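Long-range contacts in deacetylase EF_0837 (Enterococcus faecalis, PDB 2ICS), which catalyses, with very low efficiency in vitro, the deacetylation of acetyl-(R)-mandelate, as a zinc-dependent esterase of the metallo-dependent hydrolase superfamily: residues I57-H62 with S268-Y274; K265-I269 with K306-P311; P74-V79 with Q106-N110; G245-D249 with N277-V283; M290-V295 with R351-I357. The contacts are given in a common frame with arbitrary orientation. Residue numbers count along the deposited sequence, not the author numbering.

Contact 1 of 5, residues I57-H62 with S268-Y274; sequences IDDHVH and SISTDIY. With ZN (zinc ion), chain B.
The His60 ring lies against the side chain of Asp272. Asp272 CB sits over one ring face, 3.8 Å from the His60 centroid, in a CH-pi contact. The segments run 36° apart end to end. CA pairs are Asp58 with Ser270 (5.2 Å), Val61 with Asp272 (4.9 Å) and His62 with Tyr274 (5.4 Å). The chain is extended at Ile57 and Asp58 and bends at Asp59 and His60. Asp58 (t) takes two bonds from Thr271: N to OD1 (3.1 Å) and OG1 to OD2 (2.6 Å). In Asp272 (phi 52°, chi1 t), N donates to His60 O (2.8 Å). A water joins Ile57 O (2.5 Å), Asp59 N (2.9 Å) and Ile269 O (2.9 Å). Zinc binds His60 NE2 (2.2 Å), His62 NE2 (2.0 Å), Asp272 OD1 (2.2 Å) and a water (2.0 Å). Carboxylated Lys154 binds it too. His60 ND1 bonds Thr210 and His62 ND1 bonds Thr91. An HxH motif on the first barrel strand and a late aspartate, sharing one zinc, characterise the amidohydrolase binuclear site.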
# COMPACT_ATOMS: atom_id res chain seq x y z
N ILE A 57 0.66 0.67 -6.91
CA ILE A 57 0.74 1.55 -5.75
C ILE A 57 0.83 0.74 -4.46
O ILE A 57 -0.03 -0.11 -4.18
CB ILE A 57 -0.52 2.47 -5.65
CG1 ILE A 57 -0.67 3.30 -6.92
CG2 ILE A 57 -0.41 3.38 -4.44
CD1 ILE A 57 -2.02 4.05 -7.01
N ASP A 58 1.86 1.01 -3.66
CA ASP A 58 2.06 0.32 -2.38
C ASP A 58 1.68 1.32 -1.29
O ASP A 58 2.48 2.19 -0.95
CB ASP A 58 3.53 -0.06 -2.22
CG ASP A 58 3.76 -1.09 -1.14
OD1 ASP A 58 2.90 -1.21 -0.23
OD2 ASP A 58 4.80 -1.79 -1.19
N ASP A 59 0.48 1.20 -0.72
CA ASP A 59 0.05 2.16 0.30
C ASP A 59 0.52 1.94 1.73
O ASP A 59 -0.03 2.53 2.66
CB ASP A 59 -1.48 2.35 0.26
CG ASP A 59 -2.25 1.14 0.77
OD1 ASP A 59 -1.63 0.26 1.42
OD2 ASP A 59 -3.47 1.08 0.53
N HIS A 60 1.50 1.08 1.94
CA HIS A 60 2.04 0.91 3.28
C HIS A 60 3.53 0.65 3.11
O HIS A 60 3.96 -0.48 2.86
CB HIS A 60 1.37 -0.22 4.06
CG HIS A 60 1.80 -0.27 5.50
ND1 HIS A 60 1.02 -0.75 6.52
CD2 HIS A 60 2.98 0.08 6.07
CE1 HIS A 60 1.73 -0.66 7.67
NE2 HIS A 60 2.93 -0.17 7.44
N VAL A 61 4.30 1.72 3.27
CA VAL A 61 5.74 1.67 3.09
C VAL A 61 6.48 2.50 4.14
O VAL A 61 5.87 3.30 4.85
CB VAL A 61 6.05 2.20 1.67
CG1 VAL A 61 7.42 2.82 1.62
CG2 VAL A 61 5.90 1.08 0.67
N HIS A 62 7.79 2.31 4.23
CA HIS A 62 8.63 3.07 5.14
C HIS A 62 9.88 3.42 4.34
O HIS A 62 10.80 2.61 4.19
CB HIS A 62 8.96 2.24 6.38
CG HIS A 62 7.77 2.03 7.27
ND1 HIS A 62 7.16 3.04 7.97
CD2 HIS A 62 7.01 0.93 7.48
CE1 HIS A 62 6.07 2.54 8.57
NE2 HIS A 62 5.94 1.25 8.31
N SER A 268 -6.97 -4.09 -0.25
CA SER A 268 -5.72 -3.64 -0.86
C SER A 268 -4.54 -4.45 -0.36
O SER A 268 -4.50 -4.91 0.79
CB SER A 268 -5.49 -2.15 -0.59
OG SER A 268 -5.59 -1.85 0.80
N ILE A 269 -3.56 -4.62 -1.25
CA ILE A 269 -2.36 -5.37 -0.96
C ILE A 269 -1.18 -4.42 -0.82
O ILE A 269 -0.91 -3.61 -1.71
CB ILE A 269 -2.09 -6.39 -2.09
CG1 ILE A 269 -3.22 -7.43 -2.12
CG2 ILE A 269 -0.75 -7.08 -1.90
CD1 ILE A 269 -3.16 -8.35 -3.30
N SER A 270 -0.49 -4.51 0.31
CA SER A 270 0.67 -3.66 0.59
C SER A 270 1.75 -4.49 1.27
O SER A 270 1.49 -5.58 1.78
CB SER A 270 0.28 -2.47 1.46
OG SER A 270 -0.31 -2.90 2.68
N THR A 271 2.96 -3.94 1.33
CA THR A 271 4.11 -4.65 1.87
C THR A 271 4.61 -4.36 3.28
O THR A 271 5.18 -5.26 3.91
CB THR A 271 5.32 -4.43 0.97
OG1 THR A 271 5.62 -3.02 0.95
CG2 THR A 271 5.04 -4.90 -0.45
N ASP A 272 4.41 -3.14 3.76
CA ASP A 272 4.96 -2.71 5.05
C ASP A 272 6.45 -3.05 4.97
O ASP A 272 7.05 -3.59 5.89
CB ASP A 272 4.34 -3.43 6.24
CG ASP A 272 4.97 -3.00 7.55
OD1 ASP A 272 5.45 -1.85 7.63
OD2 ASP A 272 5.00 -3.79 8.52
N ILE A 273 7.02 -2.70 3.83
CA ILE A 273 8.42 -2.96 3.53
C ILE A 273 9.37 -1.88 4.04
O ILE A 273 9.02 -0.71 4.14
CB ILE A 273 8.59 -3.08 2.00
CG1 ILE A 273 9.98 -3.60 1.64
CG2 ILE A 273 8.38 -1.71 1.34
CD1 ILE A 273 10.13 -3.89 0.15
N TYR A 274 10.58 -2.31 4.38
CA TYR A 274 11.64 -1.41 4.80
C TYR A 274 12.90 -2.21 4.49
O TYR A 274 12.82 -3.43 4.30
CB TYR A 274 11.51 -0.98 6.27
CG TYR A 274 11.91 -1.96 7.33
CD1 TYR A 274 13.09 -1.78 8.05
CD2 TYR A 274 11.08 -3.03 7.67
CE1 TYR A 274 13.43 -2.64 9.09
CE2 TYR A 274 11.41 -3.89 8.71
CZ TYR A 274 12.59 -3.69 9.41
OH TYR A 274 12.91 -4.54 10.45
ZN ZN B . 4.65 -0.17 8.86
O HOH W 1 -1.19 -0.78 -2.09
O HOH W 2 4.10 -1.85 9.82

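Contact 2 of 5, residues K265-I269 with K306-P311; sequences KAASI and KVTKAP
Residues 265-269 form an extended loop, apart from Ala267 (psi -35°). It passes the turn that leads into the helix beginning at Lys309. The closest CA pair is Ser268 with Lys306, 4.5 Å. Lys306 is the central side chain. It follows m, t, t, m along chi1 to chi4, so its chain runs back along the loop and bends at the end. Lys306 NZ donates to Ala266 O at 2.8 Å. A water donates to Ala267 O at 2.7 Å and accepts a weak bond from Lys306 NZ at 3.4 Å. The one backbone bond across the segments is nearly linear: Ile269 N to Lys306 O, 3.0 Å, 171°. The same Lys306 O takes a CA-H...O contact from Ser268 CA at 3.4 Å. Ser268 OG turns to Asp243, which satisfies it outside the pair. Lys265 NZ makes a salt bridge with Glu302.

Close packing fills the rest. Ala310 CB touches Ala267 O at 3.2 Å. Ile269 CB meets Val307 CG1 at 3.9 Å, and Pro311 CD lies 4.3 Å from Ser268 CB. Thr308 is the N-cap residue, but its OG1 bonds Ile304 O and makes no cap. The contact joins the loop after helix 253-261 to the turn before helix 309-314. Its chemistry is backbone-directed: the lysine ammonium satisfies a loop carbonyl, while a loop amide satisfies the carbonyl of the same lysine, so Lys306 both donates and accepts.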
# COMPACT_ATOMS: atom_id res chain seq x y z
N LYS A 265 -11.87 -11.14 1.49
CA LYS A 265 -10.65 -10.78 0.76
C LYS A 265 -10.18 -9.39 1.18
O LYS A 265 -10.98 -8.53 1.55
CB LYS A 265 -10.91 -10.76 -0.75
CG LYS A 265 -11.33 -12.09 -1.34
CD LYS A 265 -11.59 -11.98 -2.85
CE LYS A 265 -12.01 -13.33 -3.42
NZ LYS A 265 -12.28 -13.30 -4.88
N ALA A 266 -8.86 -9.17 1.13
CA ALA A 266 -8.32 -7.87 1.49
C ALA A 266 -8.70 -6.88 0.39
O ALA A 266 -8.77 -7.24 -0.79
CB ALA A 266 -6.80 -7.94 1.63
N ALA A 267 -8.96 -5.64 0.77
CA ALA A 267 -9.33 -4.61 -0.19
C ALA A 267 -8.10 -4.12 -0.95
O ALA A 267 -8.18 -3.78 -2.13
CB ALA A 267 -9.99 -3.44 0.53
N SER A 268 -6.97 -4.09 -0.25
CA SER A 268 -5.72 -3.64 -0.86
C SER A 268 -4.54 -4.45 -0.36
O SER A 268 -4.50 -4.91 0.79
CB SER A 268 -5.49 -2.15 -0.59
OG SER A 268 -5.59 -1.85 0.80
N ILE A 269 -3.56 -4.62 -1.25
CA ILE A 269 -2.36 -5.37 -0.96
C ILE A 269 -1.18 -4.42 -0.82
O ILE A 269 -0.91 -3.61 -1.71
CB ILE A 269 -2.09 -6.39 -2.09
CG1 ILE A 269 -3.22 -7.43 -2.12
CG2 ILE A 269 -0.75 -7.08 -1.90
CD1 ILE A 269 -3.16 -8.35 -3.30
N LYS A 306 -6.15 -4.53 -6.67
CA LYS A 306 -5.81 -4.29 -5.28
C LYS A 306 -4.47 -3.58 -5.03
O LYS A 306 -4.14 -3.24 -3.90
CB LYS A 306 -5.87 -5.62 -4.50
CG LYS A 306 -7.30 -6.16 -4.43
CD LYS A 306 -7.37 -7.55 -3.83
CE LYS A 306 -8.77 -8.14 -4.02
NZ LYS A 306 -9.85 -7.28 -3.42
N VAL A 307 -3.70 -3.36 -6.10
CA VAL A 307 -2.43 -2.63 -5.97
C VAL A 307 -2.48 -1.40 -6.88
O VAL A 307 -1.45 -0.79 -7.16
CB VAL A 307 -1.19 -3.50 -6.36
CG1 VAL A 307 -1.04 -4.66 -5.39
CG2 VAL A 307 -1.32 -4.00 -7.80
N THR A 308 -3.68 -1.04 -7.33
CA THR A 308 -3.85 0.14 -8.19
C THR A 308 -5.09 0.96 -7.83
O THR A 308 -5.00 1.95 -7.11
CB THR A 308 -3.94 -0.24 -9.69
OG1 THR A 308 -4.97 -1.22 -9.88
CG2 THR A 308 -2.62 -0.78 -10.18
N LYS A 309 -6.24 0.53 -8.33
CA LYS A 309 -7.49 1.25 -8.07
C LYS A 309 -7.86 1.34 -6.59
O LYS A 309 -8.26 2.40 -6.12
CB LYS A 309 -8.64 0.59 -8.85
CG LYS A 309 -9.95 1.35 -8.76
CD LYS A 309 -11.07 0.62 -9.49
CE LYS A 309 -12.35 1.42 -9.48
NZ LYS A 309 -13.47 0.70 -10.15
N ALA A 310 -7.73 0.24 -5.87
CA ALA A 310 -8.08 0.24 -4.45
C ALA A 310 -7.22 1.22 -3.64
O ALA A 310 -7.75 2.14 -3.02
CB ALA A 310 -7.96 -1.17 -3.88
N PRO A 311 -5.89 1.04 -3.63
CA PRO A 311 -5.07 1.98 -2.86
C PRO A 311 -5.30 3.43 -3.30
O PRO A 311 -5.34 4.33 -2.46
CB PRO A 311 -3.64 1.50 -3.12
CG PRO A 311 -3.74 0.76 -4.43
CD PRO A 311 -5.05 0.04 -4.30
O HOH W 3 -10.44 -3.98 -3.60

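Contact 3 of 5, residues P74-V79 with Q106-N110; sequences PDEIGV and QAKTN
This is a side-chain-to-backbone hydrogen-bond network between an aspartate and a loop. The aspartate sits on the short helical turn 74-77, and the loop runs between helix 97-105 and strand 110-114. Val79 and Thr109 have the closest CA atoms, 5.4 Å apart. Asp75 (chi1 m) brings its carboxylate to the loop. Asp75 OD1 accepts from Thr109 N (3.0 Å, 166°) and Thr109 OG1 (2.9 Å). Lys108 N adds weak bonds to Asp75 OD1 (3.0 Å) and OD2 (3.2 Å). Thr109 (chi1 m) in turn accepts through OG1 from Val79 N (2.8 Å, 172°). The hydroxyl thus relays between the carboxylate and a backbone amide. Gly78 CA lies 3.5 Å from Thr109 OG1, and a CB there would clash with it. Pro74 CB packs on Ala107 CB at 3.7 Å. Around this, Val79 and Lys108 touch Tyr369 of strand 367-370. Val79 also meets Ile364 of strand 350-364. Asn110 starts strand 110-114 and pairs its backbone with strand 83-89.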
# COMPACT_ATOMS: atom_id res chain seq x y z
N PRO A 74 13.39 5.16 -1.33
CA PRO A 74 12.24 5.26 -2.22
C PRO A 74 12.32 4.51 -3.55
O PRO A 74 11.45 3.69 -3.87
CB PRO A 74 12.09 6.76 -2.42
CG PRO A 74 12.44 7.27 -1.06
CD PRO A 74 13.68 6.47 -0.71
N ASP A 75 13.36 4.76 -4.33
CA ASP A 75 13.45 4.10 -5.61
C ASP A 75 13.79 2.61 -5.57
O ASP A 75 13.59 1.91 -6.56
CB ASP A 75 14.40 4.86 -6.54
CG ASP A 75 13.92 6.28 -6.82
OD1 ASP A 75 12.69 6.51 -6.82
OD2 ASP A 75 14.77 7.16 -7.05
N GLU A 76 14.28 2.11 -4.44
CA GLU A 76 14.58 0.69 -4.32
C GLU A 76 13.31 -0.12 -4.08
O GLU A 76 13.26 -1.31 -4.37
CB GLU A 76 15.57 0.40 -3.18
CG GLU A 76 16.97 0.94 -3.39
CD GLU A 76 17.58 0.47 -4.71
OE1 GLU A 76 17.60 -0.75 -4.96
OE2 GLU A 76 18.03 1.33 -5.48
N ILE A 77 12.28 0.53 -3.53
CA ILE A 77 11.01 -0.14 -3.26
C ILE A 77 9.95 0.36 -4.23
O ILE A 77 8.83 -0.15 -4.26
CB ILE A 77 10.49 0.17 -1.84
CG1 ILE A 77 10.26 1.67 -1.70
CG2 ILE A 77 11.47 -0.33 -0.80
CD1 ILE A 77 9.55 2.08 -0.44
N GLY A 78 10.31 1.37 -5.01
CA GLY A 78 9.37 1.94 -5.95
C GLY A 78 9.64 1.60 -7.40
O GLY A 78 9.50 0.46 -7.82
N VAL A 79 10.03 2.62 -8.16
CA VAL A 79 10.30 2.46 -9.58
C VAL A 79 11.06 1.18 -9.95
O VAL A 79 10.71 0.52 -10.91
CB VAL A 79 11.05 3.70 -10.13
CG1 VAL A 79 12.37 3.90 -9.39
CG2 VAL A 79 11.28 3.56 -11.63
N GLN A 106 13.26 14.25 -4.67
CA GLN A 106 14.32 13.85 -5.59
C GLN A 106 14.18 12.41 -6.10
O GLN A 106 14.96 11.97 -6.94
CB GLN A 106 15.69 14.03 -4.93
CG GLN A 106 15.88 13.20 -3.66
CD GLN A 106 17.27 13.35 -3.06
OE1 GLN A 106 17.71 14.45 -2.70
NE2 GLN A 106 17.98 12.22 -2.92
N ALA A 107 13.19 11.69 -5.59
CA ALA A 107 12.96 10.30 -6.00
C ALA A 107 12.21 10.24 -7.32
O ALA A 107 11.38 11.09 -7.61
CB ALA A 107 12.19 9.55 -4.91
N LYS A 108 12.50 9.22 -8.12
CA LYS A 108 11.83 9.06 -9.40
C LYS A 108 10.40 8.63 -9.10
O LYS A 108 9.44 9.05 -9.76
CB LYS A 108 12.53 7.99 -10.24
CG LYS A 108 13.95 8.35 -10.69
CD LYS A 108 14.64 7.14 -11.32
CE LYS A 108 15.96 7.51 -12.00
NZ LYS A 108 16.96 8.10 -11.06
N THR A 109 10.27 7.80 -8.07
CA THR A 109 8.98 7.28 -7.63
C THR A 109 8.15 8.40 -7.01
O THR A 109 8.71 9.31 -6.40
CB THR A 109 9.17 6.19 -6.56
OG1 THR A 109 10.11 5.21 -7.02
CG2 THR A 109 7.85 5.51 -6.25
N ASN A 110 6.83 8.34 -7.18
CA ASN A 110 5.98 9.34 -6.55
C ASN A 110 5.90 8.89 -5.10
O ASN A 110 5.61 7.72 -4.82
CB ASN A 110 4.57 9.34 -7.16
CG ASN A 110 4.57 9.71 -8.62
OD1 ASN A 110 5.24 10.65 -9.03
ND2 ASN A 110 3.81 8.96 -9.42

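Contact 4 of 5, residues G245-D249 with N277-V283; sequences GHGTD and NRENGPV
Gly245 opens the loop that follows strand 241-243, with both phi (48°) and psi (52°) positive. His246 comes next, chi1 t and chi2 -60°. Its ring lies against the second segment: Val283 CB sits over one face, 4.1 Å from His246 ND1, and Pro282 CG is 4.0 Å from His246 CE1. A bond from His246 ND1 to Gly247 O (2.7 Å) fixes the ring. Gly247 (phi 61°, psi 179°) has its CA 6.4 Å from Val283 CA and 4.1 Å from Asn277 ND2. Gly247 O is 3.9 Å from Val283 CG1 and 4.0 Å from Pro282 CG.

The site is a loop at the barrel's catalytic end. Gly247 packs on zinc ligand Asp272, and Gly245 O accepts a bond from ND1 of zinc ligand His211. The opposing segment leaves its helix at Gly281, which has positive phi (81°), and enters Pro282 through a cis peptide bond.

Thr248 follows, chi1 m, its CA 6.0 Å from Asn277 CA and its OG1 3.3 Å from Asn277 ND2. A water accepts from Thr248 N at 2.7 Å and, weakly, from Asn277 ND2 at 3.4 Å. Asn277 (chi1 p) also bonds Tyr274 N through OD1 and Asp272 O through ND2. Thr248 O lies 4.0 Å from Pro282 CG.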
# COMPACT_ATOMS: atom_id res chain seq x y z
N GLY A 245 -0.43 -4.96 4.37
CA GLY A 245 0.71 -4.49 5.14
C GLY A 245 1.54 -5.67 5.65
O GLY A 245 1.83 -5.75 6.84
N HIS A 246 1.93 -6.56 4.73
CA HIS A 246 2.68 -7.78 5.06
C HIS A 246 3.66 -7.64 6.22
O HIS A 246 3.48 -8.26 7.27
CB HIS A 246 3.42 -8.30 3.84
CG HIS A 246 3.95 -9.70 4.01
ND1 HIS A 246 4.86 -10.03 5.00
CD2 HIS A 246 3.69 -10.84 3.34
CE1 HIS A 246 5.13 -11.32 4.93
NE2 HIS A 246 4.44 -11.84 3.93
N GLY A 247 4.71 -6.84 6.02
CA GLY A 247 5.68 -6.63 7.07
C GLY A 247 6.42 -7.87 7.55
O GLY A 247 6.20 -8.99 7.08
N THR A 248 7.33 -7.66 8.50
CA THR A 248 8.12 -8.74 9.05
C THR A 248 7.27 -9.71 9.86
O THR A 248 7.54 -10.90 9.87
CB THR A 248 9.25 -8.17 9.93
OG1 THR A 248 10.08 -7.31 9.14
CG2 THR A 248 10.11 -9.30 10.51
N ASP A 249 6.23 -9.21 10.52
CA ASP A 249 5.39 -10.08 11.34
C ASP A 249 3.89 -9.91 11.20
O ASP A 249 3.14 -10.34 12.07
CB ASP A 249 5.76 -9.91 12.82
CG ASP A 249 7.11 -10.52 13.16
OD1 ASP A 249 7.28 -11.75 12.95
OD2 ASP A 249 7.99 -9.78 13.64
N ASN A 277 13.37 -6.14 5.87
CA ASN A 277 12.56 -7.24 5.36
C ASN A 277 12.58 -7.31 3.84
O ASN A 277 12.14 -8.30 3.26
CB ASN A 277 11.11 -7.19 5.89
CG ASN A 277 10.37 -5.93 5.51
OD1 ASN A 277 10.47 -5.44 4.39
ND2 ASN A 277 9.59 -5.40 6.45
N ARG A 278 13.12 -6.28 3.19
CA ARG A 278 13.23 -6.28 1.73
C ARG A 278 14.47 -7.06 1.32
O ARG A 278 14.42 -7.89 0.41
CB ARG A 278 13.35 -4.85 1.17
CG ARG A 278 13.97 -4.83 -0.24
CD ARG A 278 13.86 -3.48 -0.93
NE ARG A 278 14.77 -2.47 -0.39
CZ ARG A 278 16.08 -2.42 -0.62
NH1 ARG A 278 16.67 -3.33 -1.39
NH2 ARG A 278 16.80 -1.44 -0.08
N GLU A 279 15.59 -6.78 1.99
CA GLU A 279 16.85 -7.44 1.68
C GLU A 279 16.88 -8.89 2.14
O GLU A 279 17.31 -9.77 1.40
CB GLU A 279 18.04 -6.71 2.33
CG GLU A 279 18.50 -5.45 1.62
CD GLU A 279 19.77 -4.85 2.24
OE1 GLU A 279 20.17 -3.75 1.81
OE2 GLU A 279 20.35 -5.47 3.16
N ASN A 280 16.41 -9.14 3.35
CA ASN A 280 16.44 -10.49 3.91
C ASN A 280 15.11 -11.22 3.95
O ASN A 280 15.04 -12.34 4.46
CB ASN A 280 17.03 -10.44 5.32
CG ASN A 280 18.30 -9.61 5.40
OD1 ASN A 280 19.24 -9.81 4.63
ND2 ASN A 280 18.34 -8.67 6.34
N GLY A 281 14.05 -10.61 3.41
CA GLY A 281 12.75 -11.25 3.45
C GLY A 281 12.12 -11.03 4.81
O GLY A 281 12.75 -10.40 5.67
N PRO A 282 10.90 -11.54 5.07
CA PRO A 282 10.02 -12.33 4.22
C PRO A 282 9.30 -11.56 3.09
O PRO A 282 8.76 -12.18 2.17
CB PRO A 282 9.05 -12.93 5.22
CG PRO A 282 8.88 -11.83 6.20
CD PRO A 282 10.31 -11.37 6.42
N VAL A 283 9.27 -10.24 3.18
CA VAL A 283 8.63 -9.43 2.13
C VAL A 283 9.75 -8.83 1.31
O VAL A 283 10.45 -7.93 1.77
CB VAL A 283 7.77 -8.29 2.73
CG1 VAL A 283 8.37 -7.81 4.01
CG2 VAL A 283 7.66 -7.14 1.73
O HOH W 4 7.78 -5.06 9.25

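Contact 5 of 5, residues M290-V295 with R351-I357; sequences MEKLRV and RVAKEQI
Helix 290-295 rests on two strand pieces, 351-353 and 355-357, with a bend at Lys354 between them. The helix axis comes within 8.5 Å of both pieces, at 103° to strand 351-353 and 151° to strand 355-357. CA pairs are Glu291 with Gln356 (6.3 Å) and Val295 with Ala353 (5.5 Å). Met290 is selenomethionine, chi m, t, p, and its CE meets Ile357 CD1 at 3.7 Å. Glu291 (m, t) extends so that OE2 accepts from Ile357 N at 3.0 Å, while its OE1 forms a salt bridge with Lys341. Arg294 (t, p, t) presents the edge of its guanidinium to Glu355 (m, t). They form a salt bridge: Arg294 NE and NH2 both donate to Glu355 OE1, at 2.6 and 3.0 Å. Glu355 OE1 also accepts from Trp300. Val295 (p) packs CG2 on Arg351 CB (4.1 Å) and Val352 O (3.8 Å). The end of Arg351 leads away to Glu257. A water bridges Glu291 O (2.8 Å) and Glu355 O (2.9 Å). This pins a barrel helix to a long strand of the mixed sheet, away from the zinc site. Two carboxylates carry the polar part: one takes a strand amide, the other a helix arginine.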
# COMPACT_ATOMS: atom_id res chain seq x y z
N MSE A 290 2.13 -9.94 -3.96
CA MSE A 290 1.04 -10.22 -4.88
C MSE A 290 0.98 -11.72 -5.20
O MSE A 290 -0.10 -12.30 -5.30
CB MSE A 290 1.22 -9.40 -6.16
CG MSE A 290 1.12 -7.89 -5.94
SE MSE A 290 1.81 -6.85 -7.42
CE MSE A 290 0.46 -7.26 -8.73
N GLU A 291 2.15 -12.34 -5.35
CA GLU A 291 2.22 -13.76 -5.65
C GLU A 291 1.74 -14.58 -4.45
O GLU A 291 1.29 -15.72 -4.61
CB GLU A 291 3.66 -14.17 -6.00
CG GLU A 291 4.24 -13.39 -7.18
CD GLU A 291 5.73 -13.60 -7.33
OE1 GLU A 291 6.39 -13.86 -6.31
OE2 GLU A 291 6.23 -13.49 -8.47
N LYS A 292 1.83 -14.00 -3.26
CA LYS A 292 1.36 -14.70 -2.07
C LYS A 292 -0.16 -14.77 -2.04
O LYS A 292 -0.74 -15.79 -1.68
CB LYS A 292 1.90 -14.03 -0.80
CG LYS A 292 3.40 -14.22 -0.62
CD LYS A 292 3.93 -13.55 0.65
CE LYS A 292 5.44 -13.74 0.76
NZ LYS A 292 6.05 -12.92 1.83
N LEU A 293 -0.83 -13.68 -2.42
CA LEU A 293 -2.28 -13.72 -2.45
C LEU A 293 -2.77 -14.52 -3.64
O LEU A 293 -3.91 -14.98 -3.68
CB LEU A 293 -2.84 -12.30 -2.47
CG LEU A 293 -2.68 -11.81 -1.02
CD1 LEU A 293 -2.04 -10.44 -0.98
CD2 LEU A 293 -4.03 -11.85 -0.33
N ARG A 294 -1.89 -14.70 -4.62
CA ARG A 294 -2.24 -15.48 -5.79
C ARG A 294 -2.27 -16.93 -5.35
O ARG A 294 -3.21 -17.66 -5.67
CB ARG A 294 -1.20 -15.29 -6.90
CG ARG A 294 -1.37 -16.25 -8.08
CD ARG A 294 -2.79 -16.25 -8.61
NE ARG A 294 -2.98 -17.17 -9.72
CZ ARG A 294 -4.10 -17.85 -9.95
NH1 ARG A 294 -5.14 -17.72 -9.14
NH2 ARG A 294 -4.18 -18.66 -11.00
N VAL A 295 -1.26 -17.34 -4.59
CA VAL A 295 -1.18 -18.71 -4.11
C VAL A 295 -2.28 -18.97 -3.09
O VAL A 295 -2.74 -20.10 -2.94
CB VAL A 295 0.21 -19.00 -3.48
CG1 VAL A 295 0.32 -18.36 -2.11
CG2 VAL A 295 0.43 -20.50 -3.39
N ARG A 351 4.65 -21.78 1.24
CA ARG A 351 3.74 -22.16 0.17
C ARG A 351 4.52 -22.11 -1.14
O ARG A 351 5.40 -21.27 -1.31
CB ARG A 351 2.54 -21.20 0.10
CG ARG A 351 1.68 -21.13 1.36
CD ARG A 351 0.96 -22.45 1.61
NE ARG A 351 -0.05 -22.36 2.66
CZ ARG A 351 0.20 -22.47 3.96
NH1 ARG A 351 1.43 -22.68 4.39
NH2 ARG A 351 -0.80 -22.39 4.84
N VAL A 352 4.22 -23.02 -2.05
CA VAL A 352 4.92 -23.04 -3.33
C VAL A 352 4.06 -22.38 -4.39
O VAL A 352 3.01 -22.90 -4.76
CB VAL A 352 5.27 -24.48 -3.75
CG1 VAL A 352 6.00 -24.48 -5.08
CG2 VAL A 352 6.14 -25.13 -2.69
N ALA A 353 4.50 -21.22 -4.88
CA ALA A 353 3.75 -20.50 -5.91
C ALA A 353 4.02 -21.12 -7.27
O ALA A 353 5.13 -21.59 -7.53
CB ALA A 353 4.16 -19.03 -5.92
N LYS A 354 3.01 -21.11 -8.12
CA LYS A 354 3.14 -21.67 -9.46
C LYS A 354 3.26 -20.56 -10.50
O LYS A 354 3.63 -20.81 -11.64
CB LYS A 354 1.92 -22.53 -9.80
CG LYS A 354 1.68 -23.71 -8.87
CD LYS A 354 0.38 -24.43 -9.24
CE LYS A 354 0.17 -25.67 -8.40
NZ LYS A 354 1.26 -26.67 -8.60
N GLU A 355 2.94 -19.33 -10.09
CA GLU A 355 3.01 -18.21 -11.02
C GLU A 355 3.75 -17.00 -10.44
O GLU A 355 3.57 -16.64 -9.27
CB GLU A 355 1.59 -17.81 -11.44
CG GLU A 355 0.70 -19.01 -11.79
CD GLU A 355 -0.67 -18.62 -12.31
OE1 GLU A 355 -1.39 -17.87 -11.62
OE2 GLU A 355 -1.03 -19.07 -13.41
N GLN A 356 4.58 -16.37 -11.27
CA GLN A 356 5.36 -15.22 -10.86
C GLN A 356 5.06 -13.99 -11.72
O GLN A 356 4.97 -14.09 -12.95
CB GLN A 356 6.86 -15.54 -10.96
CG GLN A 356 7.37 -16.56 -9.96
CD GLN A 356 8.83 -16.92 -10.20
OE1 GLN A 356 9.68 -16.05 -10.37
NE2 GLN A 356 9.13 -18.22 -10.20
N ILE A 357 4.90 -12.84 -11.08
CA ILE A 357 4.63 -11.61 -11.81
C ILE A 357 5.91 -10.77 -11.76
O ILE A 357 6.53 -10.64 -10.70
CB ILE A 357 3.42 -10.84 -11.20
CG1 ILE A 357 3.13 -9.59 -12.04
CG2 ILE A 357 3.69 -10.49 -9.74
CD1 ILE A 357 1.78 -8.95 -11.74
O HOH W 5 1.56 -16.81 -7.22

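In the fold
From the N terminus, strand 51-61 brings residues 57-62 to contact 1, which closes only at 268-274. Contact 3 lies within that long loop and ties turn 74-77 to the start of strand 110-114. Contact 4 opens at 245-249, before contact 1 closes, so the two cross. Contact 2 opens at 265-269, shares Ser268 and Ile269 with contact 1, and closes at 306-311; it crosses contacts 4 and 5. Contact 5 runs from helix 286-296 to strand 350-364, in series after contacts 1, 3 and 4. Contact 1 touches all the others. Lys292 NZ reaches Pro282 O, joining contact 5 to contact 4. Together they tie the zinc-bearing barrel core to the C-terminal strands.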